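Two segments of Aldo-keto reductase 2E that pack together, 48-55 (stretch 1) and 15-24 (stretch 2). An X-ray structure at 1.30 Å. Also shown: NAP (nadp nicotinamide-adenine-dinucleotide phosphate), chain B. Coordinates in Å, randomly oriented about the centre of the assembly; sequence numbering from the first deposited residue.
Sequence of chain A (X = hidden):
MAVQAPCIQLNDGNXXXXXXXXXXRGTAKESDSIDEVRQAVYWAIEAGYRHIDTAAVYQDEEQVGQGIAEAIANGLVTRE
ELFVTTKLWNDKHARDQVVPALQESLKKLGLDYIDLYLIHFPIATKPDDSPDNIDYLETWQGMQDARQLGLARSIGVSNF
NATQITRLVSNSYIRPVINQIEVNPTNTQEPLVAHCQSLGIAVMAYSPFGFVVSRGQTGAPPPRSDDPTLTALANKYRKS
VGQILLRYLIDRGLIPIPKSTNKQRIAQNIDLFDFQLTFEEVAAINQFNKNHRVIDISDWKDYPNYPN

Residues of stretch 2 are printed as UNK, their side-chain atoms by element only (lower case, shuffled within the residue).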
ATOM      1  N   GLY A  48       5.646   8.845  14.728  1.00  9.50           N
ATOM      2  CA  GLY A  48       6.638   7.806  14.491  1.00  9.47           C
ATOM      3  C   GLY A  48       6.614   7.068  13.170  1.00  7.68           C
ATOM      4  O   GLY A  48       7.500   6.263  12.907  1.00  9.06           O
ATOM      5  N   TYR A  49       5.633   7.357  12.321  1.00  8.82           N
ATOM      6  CA  TYR A  49       5.643   6.753  10.987  1.00  7.98           C
ATOM      7  C   TYR A  49       6.847   7.269  10.210  1.00  7.84           C
ATOM      8  O   TYR A  49       7.222   8.454  10.307  1.00  8.95           O
ATOM      9  CB  TYR A  49       4.409   7.142  10.178  1.00  8.85           C
ATOM     10  CG  TYR A  49       3.098   6.539  10.556  1.00  8.26           C
ATOM     11  CD1 TYR A  49       2.504   6.817  11.785  1.00  9.32           C
ATOM     12  CD2 TYR A  49       2.389   5.752   9.655  1.00  8.18           C
ATOM     13  CE1 TYR A  49       1.253   6.317  12.108  1.00  8.94           C
ATOM     14  CE2 TYR A  49       1.130   5.261   9.960  1.00  8.71           C
ATOM     15  CZ  TYR A  49       0.571   5.531  11.188  1.00  8.16           C
ATOM     16  OH  TYR A  49      -0.680   5.061  11.480  1.00 10.30           O
ATOM     17  N   ARG A  50       7.401   6.375   9.403  1.00  7.97           N
ATOM     18  CA  ARG A  50       8.489   6.714   8.508  1.00  8.77           C
ATOM     19  C   ARG A  50       8.198   6.198   7.106  1.00  8.64           C
ATOM     20  O   ARG A  50       9.113   6.147   6.279  1.00 12.79           O
ATOM     21  CB  ARG A  50       9.800   6.107   9.015  1.00  8.92           C
ATOM     22  CG  ARG A  50      10.263   6.666  10.377  1.00 10.99           C
ATOM     23  CD  ARG A  50      10.576   8.148  10.302  1.00  9.90           C
ATOM     24  NE  ARG A  50      11.057   8.699  11.573  1.00 11.41           N
ATOM     25  CZ  ARG A  50      10.299   9.358  12.437  1.00 11.62           C
ATOM     26  NH1 ARG A  50       9.004   9.520  12.215  1.00 11.22           N
ATOM     27  NH2 ARG A  50      10.852   9.859  13.550  1.00 15.99           N
ATOM     28  N   HIS A  51       6.992   5.753   6.828  1.00  7.31           N
ATOM     29  CA  HIS A  51       6.628   5.242   5.505  1.00  8.02           C
ATOM     30  C   HIS A  51       5.273   5.817   5.124  1.00  7.23           C
ATOM     31  O   HIS A  51       4.320   5.695   5.889  1.00  7.92           O
ATOM     32  CB  HIS A  51       6.616   3.693   5.545  1.00  8.11           C
ATOM     33  CG  HIS A  51       6.339   3.002   4.233  1.00  7.59           C
ATOM     34  ND1 HIS A  51       6.329   1.630   4.137  1.00  8.38           N
ATOM     35  CD2 HIS A  51       6.042   3.448   2.987  1.00  7.27           C
ATOM     36  CE1 HIS A  51       6.043   1.260   2.906  1.00  8.16           C
ATOM     37  NE2 HIS A  51       5.877   2.347   2.178  1.00  7.25           N
ATOM     38  N   ILE A  52       5.215   6.473   3.955  1.00  7.39           N
ATOM     39  CA  ILE A  52       3.985   7.052   3.414  1.00  8.28           C
ATOM     40  C   ILE A  52       3.716   6.395   2.070  1.00  7.65           C
ATOM     41  O   ILE A  52       4.641   6.314   1.261  1.00  7.54           O
ATOM     42  CB  ILE A  52       4.083   8.571   3.187  1.00  8.33           C
ATOM     43  CG1 ILE A  52       4.652   9.304   4.411  1.00  9.56           C
ATOM     44  CG2 ILE A  52       2.729   9.115   2.774  1.00  9.51           C
ATOM     45  CD1 ILE A  52       3.815   9.254   5.671  1.00 11.37           C
ATOM     46  N   ASP A  53       2.479   5.947   1.840  1.00  7.08           N
ATOM     47  CA  ASP A  53       2.035   5.360   0.567  1.00  6.66           C
ATOM     48  C   ASP A  53       1.124   6.350  -0.145  1.00  7.90           C
ATOM     49  O   ASP A  53       0.124   6.786   0.436  1.00  7.61           O
ATOM     50  CB  ASP A  53       1.261   4.047   0.786  1.00  7.21           C
ATOM     51  CG  ASP A  53       0.828   3.423  -0.513  1.00  7.80           C
ATOM     52  OD1 ASP A  53       1.673   2.758  -1.139  1.00  8.31           O
ATOM     53  OD2 ASP A  53      -0.342   3.595  -0.922  1.00  7.73           O
ATOM     54  N   THR A  54       1.481   6.726  -1.371  1.00  7.74           N
ATOM     55  CA  THR A  54       0.669   7.595  -2.194  1.00  7.44           C
ATOM     56  C   THR A  54       0.684   7.097  -3.629  1.00  6.71           C
ATOM     57  O   THR A  54       1.133   5.991  -3.908  1.00  7.79           O
ATOM     58  CB  THR A  54       1.126   9.075  -2.028  1.00  7.62           C
ATOM     59  OG1 THR A  54       0.170   9.972  -2.617  1.00  8.92           O
ATOM     60  CG2 THR A  54       2.462   9.354  -2.636  1.00  8.10           C
ATOM     61  N   ALA A  55       0.149   7.910  -4.545  1.00  7.60           N
ATOM     62  CA  ALA A  55       0.030   7.513  -5.951  1.00  8.27           C
ATOM     63  C   ALA A  55      -0.281   8.724  -6.788  1.00  7.95           C
ATOM     64  O   ALA A  55      -0.963   9.649  -6.335  1.00  8.85           O
ATOM     65  CB  ALA A  55      -1.052   6.487  -6.142  1.00  8.20           C
ATOM     66  N   UNK A  15      15.773  -1.222   3.359  1.00 14.81           N
ATOM     67  CA  UNK A  15      14.872  -1.522   4.449  1.00 14.47           C
ATOM     68  C   UNK A  15      13.640  -0.649   4.359  1.00 13.38           C
ATOM     69  O   UNK A  15      13.723   0.515   3.969  1.00 15.91           O
ATOM     70  c   UNK A  15      16.515  -2.475   6.080  1.00 21.85           C
ATOM     71  c   UNK A  15      15.527  -1.333   5.810  1.00 19.13           C
ATOM     72  o   UNK A  15      16.225  -0.100   5.793  1.00 18.08           O
ATOM     73  N   UNK A  16      12.516  -1.256   4.667  1.00 12.58           N
ATOM     74  CA  UNK A  16      11.235  -0.583   4.535  1.00 10.34           C
ATOM     75  C   UNK A  16      10.471  -0.704   5.851  1.00 12.33           C
ATOM     76  O   UNK A  16      10.339  -1.806   6.416  1.00 12.32           O
ATOM     77  c   UNK A  16      10.151  -2.671   3.650  1.00 13.70           C
ATOM     78  c   UNK A  16       9.192  -0.427   3.075  1.00 10.95           C
ATOM     79  c   UNK A  16       8.545  -0.856   1.759  1.00 10.84           C
ATOM     80  c   UNK A  16      10.456  -1.206   3.390  1.00 10.74           C
ATOM     81  N   UNK A  17       9.969   0.428   6.362  1.00  8.70           N
ATOM     82  CA  UNK A  17       9.167   0.337   7.585  1.00  7.87           C
ATOM     83  C   UNK A  17       7.902  -0.427   7.322  1.00  8.70           C
ATOM     84  O   UNK A  17       7.270  -0.216   6.279  1.00  9.52           O
ATOM     85  c   UNK A  17       9.907   2.598   7.158  1.00 10.16           C
ATOM     86  c   UNK A  17      10.175   1.813   5.915  1.00 10.43           C
ATOM     87  c   UNK A  17       8.855   1.803   7.923  1.00  9.47           C
ATOM     88  N   UNK A  18       7.490  -1.277   8.255  1.00  8.77           N
ATOM     89  CA  UNK A  18       6.428  -2.228   8.001  1.00  9.24           C
ATOM     90  C   UNK A  18       4.998  -1.735   8.284  1.00  8.40           C
ATOM     91  O   UNK A  18       4.063  -2.494   8.176  1.00 10.27           O
ATOM     92  c   UNK A  18       6.996  -4.680  10.920  1.00 17.96           C
ATOM     93  c   UNK A  18       6.579  -3.414  10.209  1.00 11.85           C
ATOM     94  c   UNK A  18       6.695  -3.575   8.709  1.00 11.00           C
ATOM     95  c   UNK A  18       8.070  -4.085   8.274  1.00 17.65           C
ATOM     96  N   UNK A  19       4.843  -0.457   8.631  1.00  8.48           N
ATOM     97  CA  UNK A  19       3.538   0.202   8.598  1.00  8.21           C
ATOM     98  C   UNK A  19       3.668   1.435   7.717  1.00  7.38           C
ATOM     99  O   UNK A  19       4.598   2.199   7.890  1.00  8.56           O
ATOM    100  c   UNK A  19       2.995  -0.606  10.953  1.00  9.67           C
ATOM    101  c   UNK A  19       3.047   0.620  10.000  1.00  8.87           C
ATOM    102  c   UNK A  19       1.715   1.283   9.907  1.00  8.72           C
ATOM    103  N   UNK A  20       2.740   1.610   6.779  1.00  7.36           N
ATOM    104  CA  UNK A  20       2.681   2.795   5.929  1.00  6.83           C
ATOM    105  C   UNK A  20       1.393   3.544   6.139  1.00  6.38           C
ATOM    106  O   UNK A  20       0.327   2.938   6.271  1.00  8.30           O
ATOM    107  c   UNK A  20       2.810   2.399   4.458  1.00  7.77           C
ATOM    108  N   UNK A  21       1.488   4.867   6.153  1.00  6.91           N
ATOM    109  CA  UNK A  21       0.282   5.691   6.117  1.00  7.55           C
ATOM    110  C   UNK A  21      -0.345   5.675   4.733  1.00  7.82           C
ATOM    111  O   UNK A  21       0.319   6.013   3.754  1.00  7.46           O
ATOM    112  c   UNK A  21      -0.259   9.510   6.483  1.00  9.87           C
ATOM    113  c   UNK A  21      -0.641   8.058   6.474  1.00  8.31           C
ATOM    114  c   UNK A  21      -1.602   7.764   7.640  1.00 10.88           C
ATOM    115  c   UNK A  21       0.586   7.129   6.506  1.00  8.48           C
ATOM    116  N   UNK A  22      -1.607   5.290   4.640  1.00  7.05           N
ATOM    117  CA  UNK A  22      -2.316   5.406   3.386  1.00  7.53           C
ATOM    118  C   UNK A  22      -2.817   6.805   3.108  1.00  7.86           C
ATOM    119  O   UNK A  22      -3.307   7.490   4.012  1.00  8.49           O
ATOM    120  N   UNK A  23      -2.678   7.232   1.858  1.00  7.94           N
ATOM    121  CA  UNK A  23      -3.147   8.554   1.433  1.00  9.22           C
ATOM    122  C   UNK A  23      -4.097   8.480   0.260  1.00  8.53           C
ATOM    123  O   UNK A  23      -4.377   9.505  -0.377  1.00 10.45           O
ATOM    124  o   UNK A  23      -1.257   9.085  -0.041  1.00  8.04           O
ATOM    125  c   UNK A  23      -1.015   9.627   2.319  1.00  9.54           C
ATOM    126  c   UNK A  23      -1.980   9.511   1.127  1.00  8.79           C
ATOM    127  N   UNK A  24      -4.639   7.309  -0.022  1.00  9.27           N
ATOM    128  CA  UNK A  24      -5.732   7.225  -0.975  1.00  8.80           C
ATOM    129  C   UNK A  24      -6.971   7.848  -0.364  1.00 10.10           C
ATOM    130  O   UNK A  24      -7.136   7.907   0.878  1.00 10.64           O
TER
HETATM  131  PA  NAP B 401      -8.349   1.588   4.986  1.00  7.92           P
HETATM  132  O1A NAP B 401      -7.065   1.988   5.584  1.00  9.16           O
HETATM  133  O2A NAP B 401      -8.672   0.219   4.632  1.00  8.11           O
HETATM  134  O5B NAP B 401      -9.584   2.180   5.734  1.00  8.86           O
HETATM  135  C5B NAP B 401      -9.648   3.531   6.076  1.00  9.54           C
HETATM  136  C4B NAP B 401     -10.875   3.909   6.891  1.00  8.79           C
HETATM  137  O4B NAP B 401     -10.755   3.361   8.218  1.00 10.31           O
HETATM  138  C3B NAP B 401     -11.150   5.356   7.038  1.00 10.82           C
HETATM  139  O3B NAP B 401     -12.547   5.518   6.989  1.00 11.36           O
HETATM  140  C2B NAP B 401     -10.605   5.663   8.349  1.00  9.96           C
HETATM  141  O2B NAP B 401     -11.179   6.796   8.969  1.00 10.80           O
HETATM  142  C1B NAP B 401     -10.879   4.414   9.144  1.00 11.14           C
HETATM  143  N9A NAP B 401      -9.963   4.109  10.223  1.00 10.79           N
HETATM  144  C8A NAP B 401      -8.621   4.248  10.178  1.00  9.16           C
HETATM  145  N7A NAP B 401      -8.053   3.776  11.269  1.00 10.16           N
HETATM  146  C5A NAP B 401      -9.054   3.311  12.082  1.00 11.09           C
HETATM  147  C6A NAP B 401      -9.068   2.712  13.345  1.00 11.83           C
HETATM  148  N6A NAP B 401      -7.927   2.479  14.118  1.00 13.84           N
HETATM  149  N1A NAP B 401     -10.274   2.378  13.838  1.00 15.35           N
HETATM  150  C2A NAP B 401     -11.390   2.591  13.141  1.00 13.05           C
HETATM  151  N3A NAP B 401     -11.414   3.152  11.920  1.00 13.04           N
HETATM  152  C4A NAP B 401     -10.234   3.501  11.386  1.00 11.35           C
HETATM  153  O3  NAP B 401      -8.498   2.492   3.649  1.00  9.84           O
HETATM  154  PN  NAP B 401      -8.087   2.452   2.111  1.00  8.29           P
HETATM  155  O1N NAP B 401      -7.861   3.873   1.744  1.00  9.32           O
HETATM  156  O2N NAP B 401      -9.120   1.666   1.382  1.00  9.53           O
HETATM  157  O5D NAP B 401      -6.732   1.628   2.009  1.00  7.70           O
HETATM  158  C5D NAP B 401      -5.578   2.068   2.642  1.00  8.81           C
HETATM  159  C4D NAP B 401      -4.477   2.603   1.717  1.00  7.95           C
HETATM  160  O4D NAP B 401      -3.989   1.590   0.857  1.00  8.14           O
HETATM  161  C3D NAP B 401      -4.915   3.677   0.774  1.00  6.71           C
HETATM  162  O3D NAP B 401      -5.153   4.911   1.420  1.00  7.48           O
HETATM  163  C2D NAP B 401      -3.839   3.672  -0.194  1.00  8.19           C
HETATM  164  O2D NAP B 401      -2.689   4.269   0.335  1.00  7.76           O
HETATM  165  C1D NAP B 401      -3.640   2.186  -0.398  1.00  8.41           C
HETATM  166  N1N NAP B 401      -4.400   1.515  -1.459  1.00  8.48           N
HETATM  167  C2N NAP B 401      -3.778   1.109  -2.581  1.00  7.55           C
HETATM  168  C3N NAP B 401      -4.485   0.466  -3.565  1.00  9.28           C
HETATM  169  C7N NAP B 401      -3.717   0.006  -4.745  1.00  9.39           C
HETATM  170  O7N NAP B 401      -2.478  -0.194  -4.709  1.00 10.19           O
HETATM  171  N7N NAP B 401      -4.441  -0.330  -5.833  1.00  5.79           N
HETATM  172  C4N NAP B 401      -5.877   0.283  -3.463  1.00  9.17           C
HETATM  173  C5N NAP B 401      -6.517   0.693  -2.286  1.00  9.24           C
HETATM  174  C6N NAP B 401      -5.735   1.303  -1.313  1.00  9.66           C
HETATM  175  P2B NAP B 401     -10.301   8.027   9.500  1.00 11.61           P
HETATM  176  O1X NAP B 401     -11.363   9.025  10.002  1.00 13.70           O
HETATM  177  O2X NAP B 401      -9.477   7.548  10.614  1.00 11.72           O
HETATM  178  O3X NAP B 401      -9.511   8.551   8.327  1.00 12.36           O
HETATM  179  O   HOH W   1       6.271   3.801   9.391  1.00 10.10           O

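Position 15 carries three side-chain atoms, a carbon bearing one oxygen and one carbon, all out of reach of stretch 1. A branched hydroxyl side chain of this size is threonine, Thr15.

Position 16 has four carbons, forked at the first, with one arm two carbons long. The end of that arm lies 3.5 Å from His51 CE1. The pattern is isoleucine, so the atom is Ile16 CD1; chi1 and chi2 are both t, an extended arm that reaches the imidazole.

At position 17, three carbons close a ring onto the backbone N; the CB lies 3.8 Å from His51 CB, and another ring carbon 3.7 Å from Arg50 O. The ring defines proline, and that second carbon is Pro17 CG. Pro17 points toward stretch 1, and its carbonyl accepts a hydrogen bond from the imidazole, with His51 ND1 to Pro17 O at 3.0 Å and 168°, close to linear and near the ring plane.

Position 18 again shows four carbons forked at the first, with one two-carbon arm. It is isoleucine, but Ile18 points away, and its side chain comes no nearer to stretch 1 than 6.9 Å, from CB to His51 ND1.

Position 19 has three carbons, the first carrying the other two, one of which packs 4.0 Å from Tyr49 CE2. This is valine, and the packing atom is Val19 CG1. A water joins the backbones, 2.8 Å from Val19 O, to which it donates, and 2.8 Å from Arg50 N, from which it accepts.

The lone side-chain carbon at position 20, a CB, stands 3.5 Å from the centroid of the His51 ring and 7° off its normal, a CH-pi contact almost directly over the face. One carbon means alanine. Ala20 CA also approaches His51 O at 3.3 Å.

Position 21 has four carbons forked at the second, and its CB lies 3.9 Å from Tyr49 CD2 and 4.0 Å from Ile52 CD1. The fork distinguishes leucine from the isoleucines above. The Leu21 and Ile52 side chains share one face of the sheet.

Position 22 has no side-chain atoms and is glycine. An ideal CB on Gly22 would fall 2.6 Å from NAP O3D, a clash.

Position 23 has one carbon carrying an oxygen and a carbon; the oxygen lies 2.7 Å from Asp53 O. This is threonine. Thr23 OG1 donates to that carbonyl, while Thr23 CG2 meets Ile52 CG2 at 3.8 Å. The bond from Thr23 N to Asp53 O, at 3.2 Å and 125°, is weak.

Position 24, also without side-chain atoms, is glycine; Gly24 N donates to NAP O3D at 2.8 Å.

The contact works as a short parallel pairing, Ile52 with Leu21 and Asp53 with Gly22. Leu21 clasps stretch 1 through both backbone polar atoms: its N donates to His51 O (3.0 Å, 162°), and its O accepts from Asp53 N (2.9 Å, 169°). His51 anchors one end by hydrogen bond and ring face, Thr23 fastens the other, and there NAP O2D donates to Asp53 OD2 at 2.7 Å, tying the cofactor to the paired strands.

Stretch 2 (15-24) TIPIVALGTG
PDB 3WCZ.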